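Local coordinates for protein uncharacterized HTH-type transcriptional regulator SAR2349 (Staphylococcus aureus, PDB 4EM2) that probably binds DNA as a MarR-family transcriptional regulator and binds salicylate at several sites, at residues 65-68 against 69-73; 96-99 against 100-104; 150-153 against 154-158. All blocks are in the same frame, centred on the assembly; numbering follows the deposited sequence.

Interaction 1: 65-68 against 69-73. With SAL (2-hydroxybenzoic acid), chain C; SAL (2-hydroxybenzoic acid), chain E; SAL (2-hydroxybenzoic acid), chain B.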
ATOM      1  N   GLY A  65       6.299   4.014  -1.427  1.00 25.57           N
ATOM      2  CA  GLY A  65       6.664   2.704  -1.998  1.00 24.41           C
ATOM      3  C   GLY A  65       7.010   1.707  -0.886  1.00 23.38           C
ATOM      4  O   GLY A  65       6.546   0.552  -0.860  1.00 24.36           O
ATOM      5  N   GLN A  66       7.834   2.187   0.039  1.00 22.96           N
ATOM      6  CA  GLN A  66       8.286   1.470   1.228  1.00 23.32           C
ATOM      7  C   GLN A  66       7.067   1.026   2.079  1.00 22.80           C
ATOM      8  O   GLN A  66       6.957  -0.114   2.470  1.00 22.85           O
ATOM      9  CB  GLN A  66       9.179   2.410   2.049  1.00 23.77           C
ATOM     10  CG  GLN A  66      10.491   2.734   1.346  1.00 27.14           C
ATOM     11  CD  GLN A  66      11.365   3.679   2.180  1.00 26.79           C
ATOM     12  OE1 GLN A  66      10.907   4.218   3.159  1.00 25.23           O
ATOM     13  NE2 GLN A  66      12.609   3.896   1.748  1.00 27.75           N
ATOM     14  N   TRP A  67       6.127   1.920   2.302  1.00 22.56           N
ATOM     15  CA  TRP A  67       4.981   1.531   3.066  1.00 23.46           C
ATOM     16  C   TRP A  67       4.184   0.413   2.400  1.00 23.52           C
ATOM     17  O   TRP A  67       3.756  -0.550   3.044  1.00 24.25           O
ATOM     18  CB  TRP A  67       4.094   2.758   3.300  1.00 26.79           C
ATOM     19  CG  TRP A  67       2.718   2.328   3.812  1.00 29.22           C
ATOM     20  CD1 TRP A  67       1.554   2.378   3.112  1.00 31.68           C
ATOM     21  CD2 TRP A  67       2.407   1.747   5.085  1.00 27.75           C
ATOM     22  NE1 TRP A  67       0.532   1.866   3.866  1.00 31.23           N
ATOM     23  CE2 TRP A  67       1.017   1.481   5.090  1.00 30.52           C
ATOM     24  CE3 TRP A  67       3.154   1.441   6.231  1.00 28.25           C
ATOM     25  CZ2 TRP A  67       0.338   0.913   6.225  1.00 28.08           C
ATOM     26  CZ3 TRP A  67       2.470   0.874   7.372  1.00 28.28           C
ATOM     27  CH2 TRP A  67       1.091   0.626   7.340  1.00 29.00           C
ATOM     28  N   LEU A  68       4.003   0.490   1.089  1.00 21.35           N
ATOM     29  CA  LEU A  68       3.213  -0.538   0.429  1.00 20.45           C
ATOM     30  C   LEU A  68       3.824  -1.912   0.557  1.00 22.74           C
ATOM     31  O   LEU A  68       3.104  -2.939   0.801  1.00 23.09           O
ATOM     32  CB  LEU A  68       3.009  -0.148  -1.071  1.00 21.66           C
ATOM     33  CG  LEU A  68       2.120   1.106  -1.222  1.00 21.88           C
ATOM     34  CD1 LEU A  68       2.039   1.489  -2.782  1.00 25.72           C
ATOM     35  CD2 LEU A  68       0.693   0.801  -0.734  1.00 25.60           C
ATOM     36  N   ILE A  69       5.148  -1.979   0.386  1.00 22.89           N
ATOM     37  CA  ILE A  69       5.833  -3.283   0.486  1.00 22.88           C
ATOM     38  C   ILE A  69       5.773  -3.720   1.967  1.00 25.32           C
ATOM     39  O   ILE A  69       5.520  -4.894   2.255  1.00 26.48           O
ATOM     40  CB  ILE A  69       7.298  -3.164   0.061  1.00 23.81           C
ATOM     41  CG1 ILE A  69       7.391  -2.791  -1.450  1.00 24.41           C
ATOM     42  CG2 ILE A  69       8.054  -4.467   0.355  1.00 25.20           C
ATOM     43  CD1 ILE A  69       6.646  -3.638  -2.333  1.00 26.16           C
ATOM     44  N   LEU A  70       5.979  -2.771   2.883  1.00 23.35           N
ATOM     45  CA  LEU A  70       5.946  -3.107   4.317  1.00 24.66           C
ATOM     46  C   LEU A  70       4.598  -3.730   4.674  1.00 24.50           C
ATOM     47  O   LEU A  70       4.533  -4.789   5.318  1.00 24.67           O
ATOM     48  CB  LEU A  70       6.169  -1.864   5.192  1.00 23.81           C
ATOM     49  CG  LEU A  70       6.235  -2.149   6.732  1.00 26.28           C
ATOM     50  CD1 LEU A  70       7.545  -2.930   7.003  1.00 28.39           C
ATOM     51  CD2 LEU A  70       6.229  -0.880   7.590  1.00 25.04           C
ATOM     52  N   ARG A  71       3.530  -3.089   4.207  1.00 23.72           N
ATOM     53  CA  ARG A  71       2.190  -3.524   4.490  1.00 24.78           C
ATOM     54  C   ARG A  71       1.988  -4.893   3.882  1.00 25.20           C
ATOM     55  O   ARG A  71       1.391  -5.790   4.503  1.00 25.25           O
ATOM     56  CB  ARG A  71       1.168  -2.516   3.898  1.00 25.70           C
ATOM     57  CG  ARG A  71      -0.345  -2.837   4.216  1.00 28.07           C
ATOM     58  CD  ARG A  71      -1.296  -1.734   3.620  1.00 29.06           C
ATOM     59  NE  ARG A  71      -1.210  -1.705   2.147  1.00 33.14           N
ATOM     60  CZ  ARG A  71      -2.068  -1.037   1.344  1.00 36.36           C
ATOM     61  NH1 ARG A  71      -3.068  -0.329   1.881  1.00 33.17           N
ATOM     62  NH2 ARG A  71      -1.963  -1.126  -0.004  1.00 34.52           N
ATOM     63  N   ASP A  72       2.460  -5.055   2.648  1.00 25.69           N
ATOM     64  CA  ASP A  72       2.287  -6.322   1.963  1.00 26.26           C
ATOM     65  C   ASP A  72       2.937  -7.444   2.766  1.00 25.15           C
ATOM     66  O   ASP A  72       2.356  -8.517   2.920  1.00 24.80           O
ATOM     67  CB  ASP A  72       2.892  -6.283   0.553  1.00 25.07           C
ATOM     68  CG  ASP A  72       2.852  -7.650  -0.132  1.00 29.25           C
ATOM     69  OD1 ASP A  72       3.808  -8.443   0.113  1.00 30.09           O
ATOM     70  OD2 ASP A  72       1.880  -7.928  -0.875  1.00 24.45           O
ATOM     71  N   ILE A  73       4.145  -7.203   3.246  1.00 23.98           N
ATOM     72  CA  ILE A  73       4.848  -8.230   4.012  1.00 24.30           C
ATOM     73  C   ILE A  73       4.036  -8.501   5.323  1.00 27.82           C
ATOM     74  O   ILE A  73       3.841  -9.652   5.721  1.00 29.08           O
ATOM     75  CB  ILE A  73       6.270  -7.737   4.372  1.00 22.96           C
ATOM     76  CG1 ILE A  73       7.110  -7.644   3.087  1.00 24.00           C
ATOM     77  CG2 ILE A  73       6.954  -8.687   5.293  1.00 22.62           C
ATOM     78  CD1 ILE A  73       8.487  -7.128   3.266  1.00 20.15           C
TER
HETATM   79  C1' SAL C 502      -4.304   3.517   2.633  1.00 40.19           C
HETATM   80  O1' SAL C 502      -4.431   2.353   2.907  1.00 37.88           O
HETATM   81  O2' SAL C 502      -5.269   4.167   2.001  1.00 42.30           O
HETATM   82  C1  SAL C 502      -3.097   4.223   3.038  1.00 41.05           C
HETATM   83  C2  SAL C 502      -2.088   3.512   3.755  1.00 42.58           C
HETATM   84  C3  SAL C 502      -0.918   4.208   4.164  1.00 43.30           C
HETATM   85  C4  SAL C 502      -0.747   5.587   3.859  1.00 42.84           C
HETATM   86  C5  SAL C 502      -1.757   6.284   3.136  1.00 43.60           C
HETATM   87  C6  SAL C 502      -2.932   5.604   2.727  1.00 41.52           C
HETATM   88  O2  SAL C 502      -2.268   2.154   4.038  1.00 41.28           O
HETATM   89  C1' SAL E 504       3.801  -0.734  -4.740  1.00 49.67           C
HETATM   90  O1' SAL E 504       2.689  -0.333  -5.102  1.00 49.75           O
HETATM   91  O2' SAL E 504       3.882  -1.906  -4.071  1.00 49.30           O
HETATM   92  C1  SAL E 504       5.057   0.030  -5.064  1.00 47.13           C
HETATM   93  C2  SAL E 504       5.060   1.025  -6.110  1.00 47.59           C
HETATM   94  C3  SAL E 504       6.283   1.720  -6.392  1.00 48.42           C
HETATM   95  C4  SAL E 504       7.474   1.437  -5.651  1.00 48.69           C
HETATM   96  C5  SAL E 504       7.465   0.454  -4.614  1.00 46.46           C
HETATM   97  C6  SAL E 504       6.274  -0.239  -4.322  1.00 46.02           C
HETATM   98  O2  SAL E 504       3.892   1.309  -6.852  1.00 47.59           O
HETATM   99  C1' SAL B 501      -2.151   1.654  -3.895  1.00 37.82           C
HETATM  100  O1' SAL B 501      -2.629   0.519  -3.786  1.00 38.52           O
HETATM  101  O2' SAL B 501      -1.699   2.116  -5.094  1.00 34.65           O
HETATM  102  C1  SAL B 501      -1.983   2.494  -2.713  1.00 32.61           C
HETATM  103  C2  SAL B 501      -2.610   2.172  -1.476  1.00 33.37           C
HETATM  104  C3  SAL B 501      -2.420   2.978  -0.345  1.00 33.01           C
HETATM  105  C4  SAL B 501      -1.600   4.112  -0.446  1.00 32.35           C
HETATM  106  C5  SAL B 501      -0.985   4.440  -1.674  1.00 32.03           C
HETATM  107  C6  SAL B 501      -1.175   3.639  -2.802  1.00 32.44           C
HETATM  108  O2  SAL B 501      -3.363   1.117  -1.383  1.00 36.60           O
HETATM  109  O   HOH W   1       0.376  -3.003   0.270  1.00 30.50           O
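The indole ring of W67 has R71 over one face: R71 CB stands 4.1 Å above the ring plane, offset toward the rim. L70 CD2 approaches the same ring obliquely, 4.1 Å from W67 CE3. The other flat group, the R71 guanidinium, is met near its plane by two salicylates and by a water. Both side chains belong to helix 64-76 of the MarR-type winged-helix domain, one turn apart. W67 and R71 are four residues apart, and their ring and guanidinium planes are 51° apart.

R71 leaves the backbone extended, with CG anti to N, then bends at chi3 (63°). The bend turns the guanidinium back beside L68, and the two side chains point the same way. L68 CD2 lies 3.4 Å from R71 NH2.

The guanidinium is held from more than one side. R71 NH2 donates to the salicylate phenol oxygen O2 of chain B, and R71 NE donates to a water that in turn donates to the backbone O of L68. Together these bonds help to fix the rotation of the arginine end. The salicylate of chain C lies near W67 NE1, but the model is too tight there and the weak bond to its O2 is doubtful.

On another side of the helix, L68, I69 and G65 line the pocket of the chain E salicylate. W67 and L70 pack on L131 of helix 126-148, whereas I69 packs on helices 81-88 and 92-104. D72 pairs with R87 in a salt bridge. L68 CD1 comes to 3.0 Å from O1' of the chain E salicylate.

Interaction 2: 96-99 against 100-104. With SAL (2-hydroxybenzoic acid), chain D.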
ATOM      1  N   ARG A  96      13.377  -4.937  -5.206  1.00 37.62           N
ATOM      2  CA  ARG A  96      14.674  -5.172  -4.566  1.00 37.13           C
ATOM      3  C   ARG A  96      15.147  -3.911  -3.901  1.00 35.83           C
ATOM      4  O   ARG A  96      15.526  -3.918  -2.730  1.00 34.76           O
ATOM      5  CB  ARG A  96      15.727  -5.641  -5.591  1.00 40.45           C
ATOM      6  CG  ARG A  96      16.837  -6.568  -5.033  1.00 45.95           C
ATOM      7  CD  ARG A  96      17.676  -7.257  -6.159  1.00 49.45           C
ATOM      8  NE  ARG A  96      16.848  -7.896  -7.218  1.00 53.89           N
ATOM      9  CZ  ARG A  96      16.521  -9.203  -7.299  1.00 55.85           C
ATOM     10  NH1 ARG A  96      16.963 -10.077  -6.373  1.00 54.82           N
ATOM     11  NH2 ARG A  96      15.718  -9.626  -8.295  1.00 55.39           N
ATOM     12  N   LYS A  97      15.122  -2.815  -4.641  1.00 34.58           N
ATOM     13  CA  LYS A  97      15.558  -1.528  -4.095  1.00 36.41           C
ATOM     14  C   LYS A  97      14.778  -1.041  -2.853  1.00 32.99           C
ATOM     15  O   LYS A  97      15.337  -0.503  -1.917  1.00 32.26           O
ATOM     16  CB  LYS A  97      15.480  -0.450  -5.184  1.00 38.99           C
ATOM     17  CG  LYS A  97      15.738   0.951  -4.645  1.00 45.95           C
ATOM     18  CD  LYS A  97      16.202   1.923  -5.727  1.00 49.32           C
ATOM     19  CE  LYS A  97      16.445   3.331  -5.172  1.00 53.10           C
ATOM     20  NZ  LYS A  97      15.196   4.188  -4.976  1.00 54.50           N
ATOM     21  N   THR A  98      13.470  -1.211  -2.875  1.00 32.57           N
ATOM     22  CA  THR A  98      12.614  -0.755  -1.745  1.00 31.48           C
ATOM     23  C   THR A  98      12.865  -1.662  -0.549  1.00 31.06           C
ATOM     24  O   THR A  98      12.958  -1.194   0.565  1.00 31.17           O
ATOM     25  CB  THR A  98      11.132  -0.849  -2.176  1.00 30.88           C
ATOM     26  OG1 THR A  98      10.951  -0.022  -3.320  1.00 27.24           O
ATOM     27  CG2 THR A  98      10.154  -0.389  -1.058  1.00 30.94           C
ATOM     28  N   LEU A  99      12.970  -2.974  -0.787  1.00 32.73           N
ATOM     29  CA  LEU A  99      13.213  -3.909   0.320  1.00 33.57           C
ATOM     30  C   LEU A  99      14.534  -3.595   0.945  1.00 33.47           C
ATOM     31  O   LEU A  99      14.683  -3.593   2.180  1.00 33.14           O
ATOM     32  CB  LEU A  99      13.252  -5.346  -0.163  1.00 34.68           C
ATOM     33  CG  LEU A  99      11.878  -6.000  -0.270  1.00 36.65           C
ATOM     34  CD1 LEU A  99      12.047  -7.263  -1.124  1.00 38.81           C
ATOM     35  CD2 LEU A  99      11.261  -6.343   1.131  1.00 31.93           C
ATOM     36  N   LYS A 100      15.515  -3.325   0.091  1.00 33.53           N
ATOM     37  CA  LYS A 100      16.832  -3.007   0.581  1.00 33.27           C
ATOM     38  C   LYS A 100      16.748  -1.828   1.541  1.00 32.13           C
ATOM     39  O   LYS A 100      17.430  -1.797   2.555  1.00 32.75           O
ATOM     40  CB  LYS A 100      17.780  -2.665  -0.571  1.00 36.59           C
ATOM     41  CG  LYS A 100      18.232  -3.848  -1.417  1.00 41.49           C
ATOM     42  CD  LYS A 100      19.456  -3.452  -2.299  1.00 45.26           C
ATOM     43  CE  LYS A 100      20.611  -2.998  -1.372  1.00 48.57           C
ATOM     44  NZ  LYS A 100      21.249  -1.691  -1.717  1.00 49.01           N
ATOM     45  N   ALA A 101      15.922  -0.835   1.228  1.00 31.10           N
ATOM     46  CA  ALA A 101      15.803   0.300   2.143  1.00 28.73           C
ATOM     47  C   ALA A 101      15.070  -0.147   3.416  1.00 27.59           C
ATOM     48  O   ALA A 101      15.450   0.212   4.521  1.00 27.15           O
ATOM     49  CB  ALA A 101      15.067   1.439   1.481  1.00 30.26           C
ATOM     50  N   LEU A 102      14.004  -0.924   3.279  1.00 28.82           N
ATOM     51  CA  LEU A 102      13.288  -1.428   4.479  1.00 27.07           C
ATOM     52  C   LEU A 102      14.269  -2.183   5.438  1.00 29.24           C
ATOM     53  O   LEU A 102      14.245  -1.960   6.673  1.00 29.73           O
ATOM     54  CB  LEU A 102      12.182  -2.363   4.054  1.00 22.92           C
ATOM     55  CG  LEU A 102      10.999  -1.586   3.390  1.00 22.85           C
ATOM     56  CD1 LEU A 102       9.986  -2.584   2.826  1.00 20.47           C
ATOM     57  CD2 LEU A 102      10.383  -0.635   4.460  1.00 20.19           C
ATOM     58  N   ILE A 103      15.140  -3.021   4.862  1.00 29.84           N
ATOM     59  CA  ILE A 103      16.120  -3.802   5.641  1.00 31.81           C
ATOM     60  C   ILE A 103      17.067  -2.845   6.289  1.00 33.59           C
ATOM     61  O   ILE A 103      17.287  -2.921   7.497  1.00 34.55           O
ATOM     62  CB  ILE A 103      16.962  -4.767   4.752  1.00 33.09           C
ATOM     63  CG1 ILE A 103      16.078  -5.880   4.202  1.00 33.03           C
ATOM     64  CG2 ILE A 103      18.074  -5.472   5.609  1.00 32.39           C
ATOM     65  CD1 ILE A 103      16.693  -6.566   2.925  1.00 34.21           C
ATOM     66  N   GLU A 104      17.583  -1.905   5.495  1.00 34.83           N
ATOM     67  CA  GLU A 104      18.528  -0.926   6.009  1.00 36.59           C
ATOM     68  C   GLU A 104      17.930  -0.079   7.116  1.00 37.13           C
ATOM     69  O   GLU A 104      18.634   0.390   8.034  1.00 36.78           O
ATOM     70  CB  GLU A 104      19.009  -0.031   4.869  1.00 41.91           C
ATOM     71  CG  GLU A 104      19.884   1.160   5.333  1.00 47.78           C
ATOM     72  CD  GLU A 104      21.169   0.720   6.062  1.00 51.94           C
ATOM     73  OE1 GLU A 104      21.889  -0.205   5.567  1.00 54.91           O
ATOM     74  OE2 GLU A 104      21.463   1.311   7.128  1.00 54.17           O
TER
HETATM   75  C1' SAL D 503      19.197  -8.036   1.000  1.00 61.24           C
HETATM   76  O1' SAL D 503      19.755  -7.051   0.537  1.00 62.03           O
HETATM   77  O2' SAL D 503      19.694  -8.611   2.129  1.00 63.63           O
HETATM   78  C1  SAL D 503      17.963  -8.581   0.350  1.00 60.03           C
HETATM   79  C2  SAL D 503      17.507  -8.069  -0.902  1.00 60.21           C
HETATM   80  C3  SAL D 503      16.323  -8.600  -1.492  1.00 59.51           C
HETATM   81  C4  SAL D 503      15.604  -9.626  -0.845  1.00 57.86           C
HETATM   82  C5  SAL D 503      16.055 -10.130   0.381  1.00 57.06           C
HETATM   83  C6  SAL D 503      17.217  -9.622   0.978  1.00 57.76           C
HETATM   84  O2  SAL D 503      18.203  -7.075  -1.522  1.00 62.25           O
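K100 sets CG beside its backbone N (chi1 -73°), which lays CG against the backbone O of R96, 3.0 Å away. R96 takes the other course, with CG anti to N. I103 also carries CG1 beside its N (chi1 -68°), and with chi2 at 159° the chain runs out to CD1 over the salicylate of chain D. These residues share one stripe of helix 92-104, which fits the recognition helix of the MarR winged helix-turn-helix and would probably meet DNA.

The three side chains form one wall of a salicylate site. K100 CG lies 3.2 Å from the phenol oxygen O2, and R96 CG is 3.8 Å from that same atom. Both approach through aliphatic carbons, not through their charged ends. The R96 chain bends at chi3, and its NH1 has a long, weak ion pair with a sulfate. V110, K117 and L122 of the wing region complete this site.

Next to this stripe the helix turns its apolar side inward: L99 and L102 sit three residues apart, with L99 CD2 4.3 Å from L102 CD1. They pack on I108 of strand 108-110; L99 also meets I73, and L102 meets I69. T98 OG1 is bonded to T94 O.

Regular i to i+4 backbone bonds hold the turns, among them I103 N to L99 O at 2.8 Å. I103 CD1 lies 3.5 Å from the carboxylate carbon C1' of the salicylate.

Interaction 3: 150-153 against 154-158. With SO4 (sulfate ion), chain G.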
ATOM      1  N   THR A 150     -18.882  13.990   5.038  1.00 43.51           N
ATOM      2  CA  THR A 150     -19.731  13.883   3.859  1.00 44.61           C
ATOM      3  C   THR A 150     -21.094  13.302   4.246  1.00 46.79           C
ATOM      4  O   THR A 150     -21.307  12.885   5.396  1.00 47.20           O
ATOM      5  CB  THR A 150     -19.146  12.919   2.790  1.00 42.44           C
ATOM      6  OG1 THR A 150     -19.292  11.573   3.262  1.00 41.72           O
ATOM      7  CG2 THR A 150     -17.714  13.234   2.483  1.00 39.85           C
ATOM      8  N   ASN A 151     -21.993  13.243   3.263  1.00 48.75           N
ATOM      9  CA  ASN A 151     -23.331  12.699   3.484  1.00 51.18           C
ATOM     10  C   ASN A 151     -23.383  11.239   3.096  1.00 51.42           C
ATOM     11  O   ASN A 151     -24.469  10.662   2.984  1.00 52.24           O
ATOM     12  CB  ASN A 151     -24.387  13.487   2.683  1.00 52.94           C
ATOM     13  CG  ASN A 151     -24.522  14.943   3.159  1.00 55.78           C
ATOM     14  OD1 ASN A 151     -24.582  15.206   4.375  1.00 58.58           O
ATOM     15  ND2 ASN A 151     -24.579  15.890   2.214  1.00 55.89           N
ATOM     16  N   ILE A 152     -22.216  10.630   2.904  1.00 50.46           N
ATOM     17  CA  ILE A 152     -22.188   9.239   2.512  1.00 49.89           C
ATOM     18  C   ILE A 152     -22.665   8.283   3.596  1.00 50.18           C
ATOM     19  O   ILE A 152     -22.258   8.354   4.745  1.00 50.19           O
ATOM     20  CB  ILE A 152     -20.787   8.827   2.045  1.00 49.64           C
ATOM     21  CG1 ILE A 152     -20.418   9.629   0.808  1.00 50.27           C
ATOM     22  CG2 ILE A 152     -20.747   7.347   1.734  1.00 47.84           C
ATOM     23  CD1 ILE A 152     -18.916   9.785   0.621  1.00 51.09           C
ATOM     24  N   SER A 153     -23.532   7.372   3.196  1.00 50.87           N
ATOM     25  CA  SER A 153     -24.093   6.400   4.096  1.00 52.53           C
ATOM     26  C   SER A 153     -23.341   5.078   3.999  1.00 53.68           C
ATOM     27  O   SER A 153     -22.575   4.837   3.060  1.00 52.84           O
ATOM     28  CB  SER A 153     -25.549   6.156   3.742  1.00 53.51           C
ATOM     29  OG  SER A 153     -25.629   5.263   2.641  1.00 55.62           O
ATOM     30  N   GLN A 154     -23.582   4.220   4.979  1.00 53.38           N
ATOM     31  CA  GLN A 154     -22.949   2.930   5.018  1.00 54.31           C
ATOM     32  C   GLN A 154     -23.371   2.172   3.784  1.00 54.31           C
ATOM     33  O   GLN A 154     -22.592   1.423   3.202  1.00 52.95           O
ATOM     34  CB  GLN A 154     -23.400   2.167   6.258  1.00 56.40           C
ATOM     35  CG  GLN A 154     -23.103   2.867   7.570  1.00 58.75           C
ATOM     36  CD  GLN A 154     -21.631   2.877   7.903  1.00 60.76           C
ATOM     37  OE1 GLN A 154     -21.080   1.863   8.354  1.00 62.63           O
ATOM     38  NE2 GLN A 154     -20.973   4.025   7.679  1.00 60.65           N
ATOM     39  N   ASP A 155     -24.624   2.366   3.392  1.00 54.32           N
ATOM     40  CA  ASP A 155     -25.154   1.686   2.225  1.00 54.05           C
ATOM     41  C   ASP A 155     -24.456   2.189   0.968  1.00 52.17           C
ATOM     42  O   ASP A 155     -24.031   1.394   0.120  1.00 49.87           O
ATOM     43  CB  ASP A 155     -26.673   1.889   2.125  1.00 57.62           C
ATOM     44  CG  ASP A 155     -27.455   0.872   2.964  1.00 61.41           C
ATOM     45  OD1 ASP A 155     -27.204  -0.352   2.813  1.00 63.69           O
ATOM     46  OD2 ASP A 155     -28.316   1.287   3.775  1.00 62.92           O
ATOM     47  N   GLN A 156     -24.328   3.506   0.861  1.00 50.33           N
ATOM     48  CA  GLN A 156     -23.645   4.076  -0.282  1.00 49.79           C
ATOM     49  C   GLN A 156     -22.208   3.543  -0.341  1.00 48.82           C
ATOM     50  O   GLN A 156     -21.691   3.278  -1.433  1.00 49.51           O
ATOM     51  CB  GLN A 156     -23.642   5.581  -0.202  1.00 50.81           C
ATOM     52  CG  GLN A 156     -24.969   6.218  -0.523  1.00 51.80           C
ATOM     53  CD  GLN A 156     -24.926   7.699  -0.197  1.00 52.94           C
ATOM     54  OE1 GLN A 156     -24.566   8.064   0.905  1.00 53.80           O
ATOM     55  NE2 GLN A 156     -25.281   8.554  -1.154  1.00 53.61           N
ATOM     56  N   MET A 157     -21.573   3.349   0.818  1.00 46.92           N
ATOM     57  CA  MET A 157     -20.218   2.824   0.834  1.00 45.76           C
ATOM     58  C   MET A 157     -20.144   1.376   0.305  1.00 46.09           C
ATOM     59  O   MET A 157     -19.237   1.059  -0.474  1.00 43.90           O
ATOM     60  CB  MET A 157     -19.608   2.888   2.241  1.00 45.14           C
ATOM     61  CG  MET A 157     -19.257   4.298   2.702  1.00 45.42           C
ATOM     62  SD  MET A 157     -18.010   4.314   4.051  1.00 42.59           S
ATOM     63  CE  MET A 157     -19.140   4.143   5.448  1.00 43.08           C
ATOM     64  N   GLN A 158     -21.088   0.500   0.692  1.00 44.96           N
ATOM     65  CA  GLN A 158     -21.023  -0.894   0.216  1.00 45.20           C
ATOM     66  C   GLN A 158     -21.391  -0.994  -1.249  1.00 44.54           C
ATOM     67  O   GLN A 158     -20.819  -1.788  -1.963  1.00 44.19           O
ATOM     68  CB  GLN A 158     -21.914  -1.843   1.041  1.00 46.50           C
ATOM     69  CG  GLN A 158     -21.812  -3.312   0.619  1.00 47.57           C
ATOM     70  CD  GLN A 158     -20.543  -4.008   1.086  1.00 49.04           C
ATOM     71  OE1 GLN A 158     -20.254  -4.050   2.283  1.00 49.51           O
ATOM     72  NE2 GLN A 158     -19.785  -4.586   0.140  1.00 49.35           N
TER
HETATM   73  S   SO4 G 506     -25.167   6.071   7.954  1.00 94.89           S
HETATM   74  O1  SO4 G 506     -23.994   6.078   8.954  1.00 94.16           O
HETATM   75  O2  SO4 G 506     -26.480   6.313   8.672  1.00 95.07           O
HETATM   76  O3  SO4 G 506     -25.250   4.751   7.235  1.00 94.42           O
HETATM   77  O4  SO4 G 506     -24.996   7.263   7.009  1.00 94.54           O
HETATM   78  O   HOH W   2     -21.623   6.647   6.879  1.00 60.21           O
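S153 and Q156 grip each other closely in a capping box at the start of helix 154-174, while the flank toward Q154 is looser and occupied by water and sulfate. S153 is the N-cap. Its OG accepts from the backbone N of Q156 at 2.8 Å, and the bond is nearly straight (N-H...O 169°). Q156 answers with its side chain: OE1 accepts from S153 N at 2.6 Å, with the donor in the carbonyl plane of the amide. The two bonds close a ring that satisfies the backbone N-H groups of S153 and Q156. S153 reaches its bond because OG sits between its backbone N and carbonyl carbon (chi1 80°).

Apolar packing completes this tight part. I152 CG2 meets M157 CG at 3.5 Å, and the side chains cross at about a right angle. In the ST turn before it, T150 OG1 accepts from I152 N and is also bonded to V147 O.

The Q154 side is open to water and to a bound anion. A water donates to I152 O and accepts from Q154 NE2. It also donates to a sulfate, which probably came from the crystallisation liquor. The N-terminal end of a helix would favour such an anion. Q154 N donates to sulfate O3, although that oxygen's place is less sure. The first helical bond of the turn runs from M157 N to S153 O at 2.9 Å.

Interactions 1 and 2 lie in the winged-helix domain and touch each other. Their centres are 10 Å apart, and helices 64-76 and 92-104 pack on each other, with Q66 against T98 and A101. Interaction 1 is buried; interaction 2 is partly buried, with one face toward the core and one toward solvent. Interaction 3 is a surface contact on the far side of the chain's centre from interaction 2, about 29 Å away at the nearest atoms. The chemistry follows the place. Along helices 64-76 and 92-104, side chains present apolar and basic groups to salicylates. At the helix start in 150-158, side chains bond to the backbone itself, beside a sulfate.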